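Local coordinates for arabinan endo-1,5-alpha-l-arabinosidase A (Cellvibrio cellulosa, PDB 1GYH), which hydrolyses the alpha-1,5-arabinofuranosyl linkages of linear arabinan, releasing almost exclusively arabinotriose during breakdown of the plant cell wall, at residues D123-I128 against G150-K155. Residues are numbered along the deposited sequence; the frame is centred on the assembly and turned at random.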
loop_
_atom_site.group_PDB
_atom_site.type_symbol
_atom_site.label_atom_id
_atom_site.label_comp_id
_atom_site.label_asym_id
_atom_site.label_seq_id
_atom_site.Cartn_x
_atom_site.Cartn_y
_atom_site.Cartn_z
ATOM N N ASP A 123 -16.290 -5.477 13.706
ATOM C CA ASP A 123 -15.977 -5.269 12.261
ATOM C C ASP A 123 -15.432 -6.494 11.539
ATOM O O ASP A 123 -14.472 -7.090 11.980
ATOM C CB ASP A 123 -14.983 -4.112 12.107
ATOM C CG ASP A 123 -15.392 -2.898 12.886
ATOM O OD1 ASP A 123 -16.543 -2.360 12.688
ATOM O OD2 ASP A 123 -14.619 -2.397 13.727
ATOM N N LEU A 124 -16.023 -6.828 10.391
ATOM C CA LEU A 124 -15.525 -7.884 9.519
ATOM C C LEU A 124 -14.532 -7.344 8.451
ATOM O O LEU A 124 -14.598 -7.667 7.269
ATOM C CB LEU A 124 -16.691 -8.666 8.940
ATOM C CG LEU A 124 -16.460 -10.176 8.899
ATOM C CD1 LEU A 124 -16.134 -10.743 10.302
ATOM C CD2 LEU A 124 -17.672 -10.890 8.367
ATOM N N TRP A 125 -13.607 -6.519 8.913
ATOM C CA TRP A 125 -12.496 -6.034 8.109
ATOM C C TRP A 125 -11.357 -5.707 9.056
ATOM O O TRP A 125 -11.555 -5.664 10.298
ATOM C CB TRP A 125 -12.904 -4.786 7.282
ATOM C CG TRP A 125 -13.928 -3.838 7.934
ATOM C CD1 TRP A 125 -15.292 -3.890 7.796
ATOM C CD2 TRP A 125 -13.665 -2.701 8.762
ATOM N NE1 TRP A 125 -15.880 -2.873 8.503
ATOM C CE2 TRP A 125 -14.905 -2.130 9.112
ATOM C CE3 TRP A 125 -12.511 -2.120 9.278
ATOM C CZ2 TRP A 125 -15.009 -1.010 9.942
ATOM C CZ3 TRP A 125 -12.626 -0.997 10.098
ATOM C CH2 TRP A 125 -13.852 -0.478 10.436
ATOM N N ASN A 126 -10.205 -5.400 8.467
ATOM C CA ASN A 126 -8.963 -5.121 9.176
ATOM C C ASN A 126 -8.422 -3.753 8.705
ATOM O O ASN A 126 -8.135 -3.577 7.522
ATOM C CB ASN A 126 -7.948 -6.249 8.914
ATOM C CG ASN A 126 -6.725 -6.167 9.828
ATOM O OD1 ASN A 126 -6.696 -5.357 10.761
ATOM N ND2 ASN A 126 -5.710 -6.988 9.550
ATOM N N ALA A 127 -8.344 -2.801 9.639
ATOM C CA ALA A 127 -7.903 -1.438 9.382
ATOM C C ALA A 127 -6.379 -1.306 9.269
ATOM O O ALA A 127 -5.716 -0.748 10.155
ATOM C CB ALA A 127 -8.459 -0.514 10.435
ATOM N N ILE A 128 -5.849 -1.857 8.168
ATOM C CA ILE A 128 -4.464 -1.691 7.743
ATOM C C ILE A 128 -4.405 -1.437 6.207
ATOM O O ILE A 128 -5.362 -1.742 5.502
ATOM C CB ILE A 128 -3.572 -2.925 8.080
ATOM C CG1 ILE A 128 -3.917 -4.143 7.236
ATOM C CG2 ILE A 128 -3.622 -3.240 9.662
ATOM C CD1 ILE A 128 -2.947 -5.337 7.475
ATOM N N GLY A 150 -12.610 -8.477 3.360
ATOM C CA GLY A 150 -11.936 -7.899 2.207
ATOM C C GLY A 150 -11.614 -6.402 2.216
ATOM O O GLY A 150 -11.347 -5.796 3.259
ATOM N N LEU A 151 -11.686 -5.803 1.015
ATOM C CA LEU A 151 -11.168 -4.464 0.777
ATOM C C LEU A 151 -12.312 -3.469 0.658
ATOM O O LEU A 151 -13.325 -3.742 0.027
ATOM C CB LEU A 151 -10.267 -4.452 -0.456
ATOM C CG LEU A 151 -9.269 -5.581 -0.616
ATOM C CD1 LEU A 151 -8.352 -5.374 -1.826
ATOM C CD2 LEU A 151 -8.403 -5.754 0.692
ATOM N N LYS A 152 -12.139 -2.322 1.296
ATOM C CA LYS A 152 -13.166 -1.308 1.414
ATOM C C LYS A 152 -12.684 0.059 0.937
ATOM O O LYS A 152 -11.487 0.343 0.898
ATOM C CB LYS A 152 -13.621 -1.115 2.879
ATOM C CG LYS A 152 -14.133 -2.360 3.642
ATOM C CD LYS A 152 -15.504 -2.741 3.248
ATOM C CE LYS A 152 -16.138 -3.833 4.173
ATOM N NZ LYS A 152 -17.423 -4.291 3.561
ATOM N N LEU A 153 -13.649 0.901 0.602
ATOM C CA LEU A 153 -13.424 2.261 0.154
ATOM C C LEU A 153 -14.366 3.183 0.871
ATOM O O LEU A 153 -15.553 2.922 0.902
ATOM C CB LEU A 153 -13.699 2.356 -1.372
ATOM C CG LEU A 153 -13.395 3.689 -2.033
ATOM C CD1 LEU A 153 -11.896 3.808 -2.336
ATOM C CD2 LEU A 153 -14.274 3.943 -3.328
ATOM N N PHE A 154 -13.889 4.280 1.444
ATOM C CA PHE A 154 -14.792 5.226 2.073
ATOM C C PHE A 154 -14.385 6.642 1.798
ATOM O O PHE A 154 -13.223 6.920 1.545
ATOM C CB PHE A 154 -14.979 5.014 3.619
ATOM C CG PHE A 154 -13.755 5.318 4.439
ATOM C CD1 PHE A 154 -12.801 4.331 4.658
ATOM C CD2 PHE A 154 -13.559 6.567 5.009
ATOM C CE1 PHE A 154 -11.657 4.588 5.361
ATOM C CE2 PHE A 154 -12.387 6.827 5.767
ATOM C CZ PHE A 154 -11.446 5.825 5.931
ATOM N N LYS A 155 -15.364 7.531 1.862
ATOM C CA LYS A 155 -15.111 8.949 1.598
ATOM C C LYS A 155 -14.462 9.703 2.782
ATOM O O LYS A 155 -14.905 9.590 3.953
ATOM C CB LYS A 155 -16.392 9.625 1.141
ATOM C CG LYS A 155 -16.170 11.029 0.533
ATOM C CD LYS A 155 -17.383 11.410 -0.373
ATOM C CE LYS A 155 -18.418 12.170 0.307
ATOM N NZ LYS A 155 -19.626 12.447 -0.654
HETATM O O HOH W 1 -10.145 -6.514 5.582
#
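Beside the probable substrate-binding cleft of this family 43 hydrolase, the loop D123-I128 packs on the start of the strand that follows G150, and W125 meets K152 there. Of the lysine chain it is the methylene CE that touches, 3.7 Å from CD1 of the indole. CE approaches the ring obliquely, and the two side chains run at about a right angle. The bend of the lysine at chi2 (-77°) turns the chain so that CE comes up to CD1. NZ goes on to a hydrogen bond with S171 OG; no hydrogen bond crosses between the two segments directly. The indole has D123 CB over the centre of one face, 3.6 Å above its plane. W169 and F144 also meet the ring.

In the five-bladed beta-propeller, strand 151-155 is the third strand of a four-stranded antiparallel blade, between 140-144 and 169-173, while 123-128 belongs to the link from strand 110-118 of the preceding blade. The backbones come nearest at W125 and G150, whose CA atoms are 6.2 Å apart. One residue on, a water links N126 to G150: it accepts from N126 N at 3.1 Å and lies 2.7 Å from G150 O, within hydrogen-bonding distance. G150 has a positive phi (91°), a conformation that favours glycine. N126, which probably binds substrate, starts from this bridged backbone, but its side chain leads away from the strand, with CG anti to the backbone N (chi1 -169°), and OD1 is hydrogen-bonded to S90 OG.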